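Local structure of odorant binding protein ASP5 (Apis mellifera, 3R72) at residues A[38-49]-A[99-109]. The protein probably binds and carries small hydrophobic odorant molecules in the antennae of the honeybee, as other members of the PBP/GOBP family do. Residues are numbered along the deposited sequence; the frame is centred on the assembly and turned at random.
With NBB (N-butyl-benzenesulfonamide), chain B.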
ATOM      1  N   PHE A  38      -3.857   6.220  11.528  1.00  7.31           N
ATOM      2  CA  PHE A  38      -3.868   4.761  11.464  1.00  7.35           C
ATOM      3  C   PHE A  38      -4.623   4.193  12.675  1.00  7.37           C
ATOM      4  O   PHE A  38      -4.039   3.603  13.587  1.00  8.00           O
ATOM      5  CB  PHE A  38      -2.440   4.213  11.393  1.00  7.80           C
ATOM      6  CG  PHE A  38      -1.748   4.513  10.093  1.00  7.91           C
ATOM      7  CD1 PHE A  38      -2.044   3.792   8.956  1.00  8.87           C
ATOM      8  CD2 PHE A  38      -0.808   5.510  10.007  1.00  9.65           C
ATOM      9  CE1 PHE A  38      -1.402   4.047   7.768  1.00  9.54           C
ATOM     10  CE2 PHE A  38      -0.160   5.768   8.809  1.00 11.67           C
ATOM     11  CZ  PHE A  38      -0.466   5.038   7.690  1.00  9.96           C
ATOM     12  N   PRO A  39      -5.945   4.367  12.703  1.00  7.43           N
ATOM     13  CA  PRO A  39      -6.714   3.796  13.804  1.00  7.91           C
ATOM     14  C   PRO A  39      -6.683   2.262  13.752  1.00  8.11           C
ATOM     15  O   PRO A  39      -6.448   1.647  12.688  1.00  7.70           O
ATOM     16  CB  PRO A  39      -8.123   4.309  13.539  1.00  8.01           C
ATOM     17  CG  PRO A  39      -8.167   4.499  12.041  1.00  7.84           C
ATOM     18  CD  PRO A  39      -6.804   5.011  11.694  1.00  7.39           C
ATOM     19  N   ASP A  40      -6.894   1.638  14.898  1.00  7.78           N
ATOM     20  CA  ASP A  40      -6.964   0.182  14.964  1.00  8.55           C
ATOM     21  C   ASP A  40      -8.335  -0.293  14.496  1.00  9.01           C
ATOM     22  O   ASP A  40      -9.118  -0.858  15.258  1.00 10.80           O
ATOM     23  CB  ASP A  40      -6.668  -0.280  16.389  1.00  9.34           C
ATOM     24  CG  ASP A  40      -6.556  -1.766  16.502  1.00 11.48           C
ATOM     25  OD1 ASP A  40      -7.151  -2.310  17.455  1.00 12.34           O
ATOM     26  OD2 ASP A  40      -5.894  -2.386  15.640  1.00 14.70           O
ATOM     27  N   ASP A  41      -8.610  -0.064  13.218  1.00  8.75           N
ATOM     28  CA  ASP A  41      -9.914  -0.266  12.600  1.00  8.33           C
ATOM     29  C   ASP A  41      -9.785  -1.429  11.637  1.00  8.04           C
ATOM     30  O   ASP A  41      -9.136  -1.316  10.604  1.00  7.62           O
ATOM     31  CB  ASP A  41     -10.321   1.026  11.880  1.00  7.85           C
ATOM     32  CG  ASP A  41     -11.680   0.960  11.237  1.00  9.85           C
ATOM     33  OD1 ASP A  41     -12.028  -0.093  10.688  1.00 12.79           O
ATOM     34  OD2 ASP A  41     -12.391   1.981  11.248  1.00 12.33           O
ATOM     35  N   HIS A  42     -10.367  -2.574  11.983  1.00  8.62           N
ATOM     36  CA  HIS A  42     -10.174  -3.779  11.206  1.00  9.21           C
ATOM     37  C   HIS A  42     -10.687  -3.638   9.773  1.00  8.68           C
ATOM     38  O   HIS A  42     -10.138  -4.252   8.872  1.00  8.36           O
ATOM     39  CB  HIS A  42     -10.801  -4.982  11.915  1.00 10.50           C
ATOM     40  CG  HIS A  42     -10.370  -6.299  11.353  1.00 12.20           C
ATOM     41  ND1 HIS A  42     -11.159  -7.026  10.496  1.00 13.37           N
ATOM     42  CD2 HIS A  42      -9.242  -7.023  11.534  1.00 13.92           C
ATOM     43  CE1 HIS A  42     -10.532  -8.143  10.165  1.00 13.68           C
ATOM     44  NE2 HIS A  42      -9.370  -8.170  10.788  1.00 13.88           N
ATOM     45  N   ASP A  43     -11.711  -2.821   9.556  1.00  9.16           N
ATOM     46  CA  ASP A  43     -12.200  -2.618   8.198  1.00  9.42           C
ATOM     47  C   ASP A  43     -11.191  -1.860   7.336  1.00  8.16           C
ATOM     48  O   ASP A  43     -10.953  -2.234   6.195  1.00  8.74           O
ATOM     49  CB  ASP A  43     -13.566  -1.951   8.217  1.00 10.62           C
ATOM     50  CG  ASP A  43     -14.607  -2.821   8.881  1.00 14.27           C
ATOM     51  OD1 ASP A  43     -14.570  -4.055   8.690  1.00 17.68           O
ATOM     52  OD2 ASP A  43     -15.464  -2.273   9.601  1.00 19.29           O
ATOM     53  N   LEU A  44     -10.577  -0.821   7.888  1.00  7.59           N
ATOM     54  CA  LEU A  44      -9.502  -0.138   7.177  1.00  6.98           C
ATOM     55  C   LEU A  44      -8.338  -1.092   6.940  1.00  6.52           C
ATOM     56  O   LEU A  44      -7.734  -1.095   5.857  1.00  7.08           O
ATOM     57  CB  LEU A  44      -9.054   1.119   7.925  1.00  7.01           C
ATOM     58  CG  LEU A  44      -7.941   1.913   7.258  1.00  6.62           C
ATOM     59  CD1 LEU A  44      -8.290   2.361   5.850  1.00  8.12           C
ATOM     60  CD2 LEU A  44      -7.558   3.096   8.157  1.00  7.92           C
ATOM     61  N   GLN A  45      -8.035  -1.923   7.935  1.00  6.57           N
ATOM     62  CA  GLN A  45      -6.985  -2.917   7.754  1.00  7.11           C
ATOM     63  C   GLN A  45      -7.296  -3.812   6.556  1.00  7.46           C
ATOM     64  O   GLN A  45      -6.448  -4.042   5.683  1.00  7.66           O
ATOM     65  CB  GLN A  45      -6.812  -3.724   9.039  1.00  7.63           C
ATOM     66  CG  GLN A  45      -6.297  -2.873  10.191  1.00  8.11           C
ATOM     67  CD  GLN A  45      -6.362  -3.514  11.551  1.00  9.78           C
ATOM     68  OE1 GLN A  45      -6.937  -4.582  11.738  1.00 11.06           O
ATOM     69  NE2 GLN A  45      -5.755  -2.848  12.522  1.00 12.49           N
ATOM     70  N   CYS A  46      -8.529  -4.293   6.472  1.00  7.51           N
ATOM     71  CA  CYS A  46      -8.904  -5.165   5.355  1.00  8.50           C
ATOM     72  C   CYS A  46      -8.936  -4.447   4.012  1.00  7.68           C
ATOM     73  O   CYS A  46      -8.673  -5.080   2.993  1.00  7.80           O
ATOM     74  CB  CYS A  46     -10.220  -5.867   5.647  1.00  9.71           C
ATOM     75  SG  CYS A  46     -10.109  -7.056   7.050  1.00 14.52           S
ATOM     76  N   TYR A  47      -9.186  -3.140   4.007  1.00  7.13           N
ATOM     77  CA  TYR A  47      -9.047  -2.356   2.780  1.00  6.70           C
ATOM     78  C   TYR A  47      -7.613  -2.457   2.249  1.00  6.75           C
ATOM     79  O   TYR A  47      -7.401  -2.625   1.046  1.00  6.87           O
ATOM     80  CB  TYR A  47      -9.483  -0.899   3.005  1.00  7.12           C
ATOM     81  CG  TYR A  47      -9.157   0.009   1.852  1.00  7.29           C
ATOM     82  CD1 TYR A  47     -10.048   0.209   0.802  1.00  8.27           C
ATOM     83  CD2 TYR A  47      -7.930   0.643   1.790  1.00  7.06           C
ATOM     84  CE1 TYR A  47      -9.707   1.016  -0.277  1.00  7.80           C
ATOM     85  CE2 TYR A  47      -7.592   1.453   0.721  1.00  7.31           C
ATOM     86  CZ  TYR A  47      -8.489   1.636  -0.305  1.00  7.78           C
ATOM     87  OH  TYR A  47      -8.166   2.426  -1.383  1.00  8.59           O
ATOM     88  N   THR A  48      -6.624  -2.344   3.133  1.00  6.21           N
ATOM     89  CA  THR A  48      -5.248  -2.444   2.672  1.00  6.16           C
ATOM     90  C   THR A  48      -4.963  -3.788   2.036  1.00  5.94           C
ATOM     91  O   THR A  48      -4.238  -3.869   1.049  1.00  6.32           O
ATOM     92  CB  THR A  48      -4.187  -2.076   3.736  1.00  5.96           C
ATOM     93  OG1 THR A  48      -4.117  -3.046   4.787  1.00  6.81           O
ATOM     94  CG2 THR A  48      -4.417  -0.677   4.295  1.00  6.58           C
ATOM     95  N   THR A  49      -5.521  -4.850   2.604  1.00  6.81           N
ATOM     96  CA  THR A  49      -5.345  -6.170   2.027  1.00  7.45           C
ATOM     97  C   THR A  49      -6.012  -6.280   0.654  1.00  7.24           C
ATOM     98  O   THR A  49      -5.457  -6.888  -0.256  1.00  7.64           O
ATOM     99  CB  THR A  49      -5.901  -7.265   2.949  1.00  7.72           C
ATOM    100  OG1 THR A  49      -5.517  -6.986   4.299  1.00  8.57           O
ATOM    101  CG2 THR A  49      -5.404  -8.653   2.521  1.00 10.18           C
ATOM    102  N   ASP A  99      -3.858 -11.466  11.626  1.00 11.37           N
ATOM    103  CA  ASP A  99      -4.520 -11.907  10.412  1.00 11.21           C
ATOM    104  C   ASP A  99      -4.000 -11.134   9.194  1.00 10.85           C
ATOM    105  O   ASP A  99      -3.165 -10.231   9.334  1.00 10.74           O
ATOM    106  CB  ASP A  99      -6.058 -11.904  10.545  1.00 11.51           C
ATOM    107  CG  ASP A  99      -6.690 -10.526  10.595  1.00 13.03           C
ATOM    108  OD1 ASP A  99      -7.890 -10.462  10.939  1.00 16.66           O
ATOM    109  OD2 ASP A  99      -6.054  -9.527  10.267  1.00 12.85           O
ATOM    110  N   ASP A 100      -4.435 -11.510   7.992  1.00 10.51           N
ATOM    111  CA  ASP A 100      -3.895 -10.867   6.791  1.00 10.61           C
ATOM    112  C   ASP A 100      -4.128  -9.365   6.789  1.00  9.77           C
ATOM    113  O   ASP A 100      -3.262  -8.601   6.344  1.00  9.84           O
ATOM    114  CB  ASP A 100      -4.493 -11.455   5.520  1.00 11.36           C
ATOM    115  CG  ASP A 100      -4.068 -12.890   5.269  1.00 13.61           C
ATOM    116  OD1 ASP A 100      -3.161 -13.392   5.957  1.00 16.20           O
ATOM    117  OD2 ASP A 100      -4.657 -13.499   4.361  1.00 16.98           O
ATOM    118  N   CYS A 101      -5.288  -8.947   7.282  1.00  9.33           N
ATOM    119  CA  CYS A 101      -5.636  -7.530   7.345  1.00  9.61           C
ATOM    120  C   CYS A 101      -4.670  -6.780   8.258  1.00  8.55           C
ATOM    121  O   CYS A 101      -4.204  -5.688   7.936  1.00  7.94           O
ATOM    122  CB  CYS A 101      -7.089  -7.345   7.810  1.00 10.27           C
ATOM    123  SG  CYS A 101      -8.326  -8.134   6.742  1.00 14.49           S
ATOM    124  N   GLN A 102      -4.402  -7.350   9.420  1.00  8.13           N
ATOM    125  CA  GLN A 102      -3.472  -6.759  10.360  1.00  8.63           C
ATOM    126  C   GLN A 102      -2.058  -6.704   9.785  1.00  7.86           C
ATOM    127  O   GLN A 102      -1.373  -5.698   9.927  1.00  8.19           O
ATOM    128  CB  GLN A 102      -3.521  -7.539  11.678  1.00  9.27           C
ATOM    129  CG  GLN A 102      -4.854  -7.363  12.381  1.00 10.70           C
ATOM    130  CD  GLN A 102      -5.108  -8.337  13.515  1.00 12.98           C
ATOM    131  OE1 GLN A 102      -4.700  -9.488  13.484  1.00 14.38           O
ATOM    132  NE2 GLN A 102      -5.852  -7.883  14.502  1.00 16.83           N
ATOM    133  N   LYS A 103      -1.636  -7.763   9.094  1.00  8.10           N
ATOM    134  CA  LYS A 103      -0.300  -7.799   8.517  1.00  7.98           C
ATOM    135  C   LYS A 103      -0.104  -6.725   7.455  1.00  6.81           C
ATOM    136  O   LYS A 103       0.883  -5.990   7.488  1.00  6.98           O
ATOM    137  CB  LYS A 103      -0.010  -9.163   7.921  1.00  8.84           C
ATOM    138  CG  LYS A 103       0.175 -10.274   8.945  1.00 10.59           C
ATOM    139  CD  LYS A 103       0.717 -11.541   8.283  1.00 16.56           C
ATOM    140  CE  LYS A 103       0.836 -12.679   9.266  1.00 20.60           C
ATOM    141  NZ  LYS A 103       0.878 -14.013   8.601  1.00 23.63           N
ATOM    142  N   THR A 104      -1.008  -6.644   6.487  1.00  6.71           N
ATOM    143  CA  THR A 104      -0.833  -5.640   5.447  1.00  6.54           C
ATOM    144  C   THR A 104      -0.907  -4.233   6.022  1.00  6.36           C
ATOM    145  O   THR A 104      -0.153  -3.356   5.606  1.00  6.14           O
ATOM    146  CB  THR A 104      -1.802  -5.809   4.257  1.00  6.55           C
ATOM    147  OG1 THR A 104      -3.159  -5.677   4.689  1.00  6.74           O
ATOM    148  CG2 THR A 104      -1.613  -7.139   3.598  1.00  7.77           C
ATOM    149  N   TYR A 105      -1.774  -4.012   7.004  1.00  6.11           N
ATOM    150  CA  TYR A 105      -1.865  -2.696   7.616  1.00  5.80           C
ATOM    151  C   TYR A 105      -0.560  -2.309   8.312  1.00  6.13           C
ATOM    152  O   TYR A 105      -0.114  -1.169   8.222  1.00  6.30           O
ATOM    153  CB  TYR A 105      -2.987  -2.671   8.618  1.00  6.55           C
ATOM    154  CG  TYR A 105      -3.467  -1.320   9.105  1.00  6.41           C
ATOM    155  CD1 TYR A 105      -3.981  -0.370   8.239  1.00  6.26           C
ATOM    156  CD2 TYR A 105      -3.504  -1.032  10.462  1.00  7.47           C
ATOM    157  CE1 TYR A 105      -4.530   0.805   8.698  1.00  6.51           C
ATOM    158  CE2 TYR A 105      -4.051   0.144  10.930  1.00  7.49           C
ATOM    159  CZ  TYR A 105      -4.552   1.056  10.039  1.00  6.46           C
ATOM    160  OH  TYR A 105      -5.132   2.219  10.443  1.00  8.02           O
ATOM    161  N   GLN A 106       0.058  -3.263   9.003  1.00  5.87           N
ATOM    162  CA  GLN A 106       1.344  -3.031   9.637  1.00  6.99           C
ATOM    163  C   GLN A 106       2.409  -2.685   8.590  1.00  6.56           C
ATOM    164  O   GLN A 106       3.247  -1.822   8.811  1.00  7.09           O
ATOM    165  CB  GLN A 106       1.772  -4.258  10.444  1.00  7.43           C
ATOM    166  CG  GLN A 106       0.945  -4.532  11.712  1.00  9.24           C
ATOM    167  CD  GLN A 106       0.993  -5.983  12.138  1.00 10.34           C
ATOM    168  OE1 GLN A 106       1.933  -6.704  11.803  1.00 11.41           O
ATOM    169  NE2 GLN A 106      -0.034  -6.430  12.859  1.00 13.27           N
ATOM    170  N   TYR A 107       2.397  -3.372   7.453  1.00  6.01           N
ATOM    171  CA  TYR A 107       3.364  -3.117   6.391  1.00  6.20           C
ATOM    172  C   TYR A 107       3.194  -1.706   5.823  1.00  6.10           C
ATOM    173  O   TYR A 107       4.163  -0.968   5.624  1.00  6.34           O
ATOM    174  CB  TYR A 107       3.224  -4.198   5.295  1.00  6.68           C
ATOM    175  CG  TYR A 107       4.250  -4.018   4.212  1.00  6.98           C
ATOM    176  CD1 TYR A 107       5.550  -4.465   4.413  1.00  8.47           C
ATOM    177  CD2 TYR A 107       3.964  -3.371   3.036  1.00  8.58           C
ATOM    178  CE1 TYR A 107       6.542  -4.259   3.490  1.00  8.71           C
ATOM    179  CE2 TYR A 107       4.957  -3.176   2.093  1.00  8.45           C
ATOM    180  CZ  TYR A 107       6.246  -3.613   2.340  1.00  8.50           C
ATOM    181  OH  TYR A 107       7.244  -3.384   1.438  1.00 11.31           O
ATOM    182  N   VAL A 108       1.948  -1.318   5.584  1.00  5.99           N
ATOM    183  CA  VAL A 108       1.642   0.022   5.106  1.00  6.58           C
ATOM    184  C   VAL A 108       2.139   1.080   6.108  1.00  6.26           C
ATOM    185  O   VAL A 108       2.725   2.078   5.715  1.00  6.72           O
ATOM    186  CB  VAL A 108       0.119   0.154   4.810  1.00  6.58           C
ATOM    187  CG1 VAL A 108      -0.249   1.602   4.515  1.00  7.51           C
ATOM    188  CG2 VAL A 108      -0.255  -0.761   3.652  1.00  7.77           C
ATOM    189  N   GLN A 109       1.915   0.854   7.395  1.00  6.77           N
ATOM    190  CA  GLN A 109       2.408   1.759   8.436  1.00  7.33           C
ATOM    191  C   GLN A 109       3.934   1.827   8.441  1.00  6.98           C
ATOM    192  O   GLN A 109       4.498   2.898   8.664  1.00  7.73           O
ATOM    193  CB  GLN A 109       1.917   1.328   9.809  1.00  7.90           C
ATOM    194  CG  GLN A 109       0.464   1.631  10.041  1.00  9.51           C
ATOM    195  CD  GLN A 109      -0.050   0.963  11.286  1.00 11.99           C
ATOM    196  OE1 GLN A 109      -0.447  -0.209  11.261  1.00 15.65           O
ATOM    197  NE2 GLN A 109      -0.033   1.688  12.382  1.00 12.78           N
TER
HETATM  198  O1S NBB B   1       1.512  -2.838  -2.162  0.70  9.11           O
HETATM  199  S   NBB B   1       1.418  -1.471  -2.519  0.70  9.23           S
HETATM  200  O2S NBB B   1       0.111  -1.018  -2.910  0.70 11.35           O
HETATM  201  N10 NBB B   1       2.427  -1.244  -3.741  0.70  9.86           N
HETATM  202  C11 NBB B   1       3.821  -1.616  -3.622  1.00 11.94           C
HETATM  203  C12 NBB B   1       4.730  -0.650  -4.359  1.00 13.40           C
HETATM  204  C13 NBB B   1       4.809   0.736  -3.719  1.00 14.28           C
HETATM  205  C14 NBB B   1       5.587   0.689  -2.421  1.00 16.31           C
HETATM  206  C4  NBB B   1       1.947  -0.558  -1.264  0.70  8.06           C
HETATM  207  C5  NBB B   1       1.902   0.833  -1.381  0.70  9.06           C
HETATM  208  C6  NBB B   1       2.350   1.659  -0.339  0.70  8.97           C
HETATM  209  C1  NBB B   1       2.846   1.120   0.837  0.70  9.15           C
HETATM  210  C2  NBB B   1       2.879  -0.248   0.980  0.70  8.35           C
HETATM  211  C3  NBB B   1       2.443  -1.079  -0.050  0.70  8.96           C
HETATM  212  O   HOH W   1      -4.870  -4.721  15.173  1.00 25.61           O
HETATM  213  O   HOH W   2      -7.626  -5.437  14.230  1.00 17.70           O
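Cys46 and Cys101 are joined by a disulfide, SG to SG 2.1 Å, where helices 42-49 and 100-109 come closest. The helix axes cross at 77°, 7.4 Å apart. The Cys101 side chain is a knob in a hole formed by His42, Gln45, Cys46 and Thr49. Beside the disulfide, His42 NE2 donates to the syn lone pair of Asp99 OD1 at 2.7 Å, with the oxygen near the ring plane. On the buried side, Thr104 OG1 lies 2.7 Å from Thr49 OG1, and the two hydroxyls share a hydrogen bond. Thr48 OG1 is hydrogen-bonded to Gln45 O in its own helix, and its side chain is a knob among Cys101, Thr104, Tyr105 and Val108.

Tyr105 lies across the segment 38-49. With chi1 at -165°, CG points away from the backbone N, and the ring reaches under Gln45 as far as Pro39. Gln45 CG lies over one face, 3.6 Å from the ring centroid, while Thr48 CG2 sits at the ring edge. Tyr105 OH donates to Pro39 O at 2.7 Å. Phe38 turns its edge toward the Tyr105 ring, and Gln109 CG covers one Phe38 face. A phenylalanine in place of Tyr105 would probably leave Pro39 O without this donor and the loop before helix 42-49 less firmly held.

Further out, water 2 links Gln45 OE1 to Gln102 NE2. Asp99 N-caps its helix by accepting from Gln102 N, and Gln102 OE1 accepts from Asp99 N, completing a capping box that probably helps to hold the carboxylate where His42 meets it. Tyr107, on the same helix, contacts N-butyl-benzenesulfonamide. This disulfide, one of three, ties two helices together in the mostly helical, disulfide-linked fold characteristic of insect odorant-binding proteins.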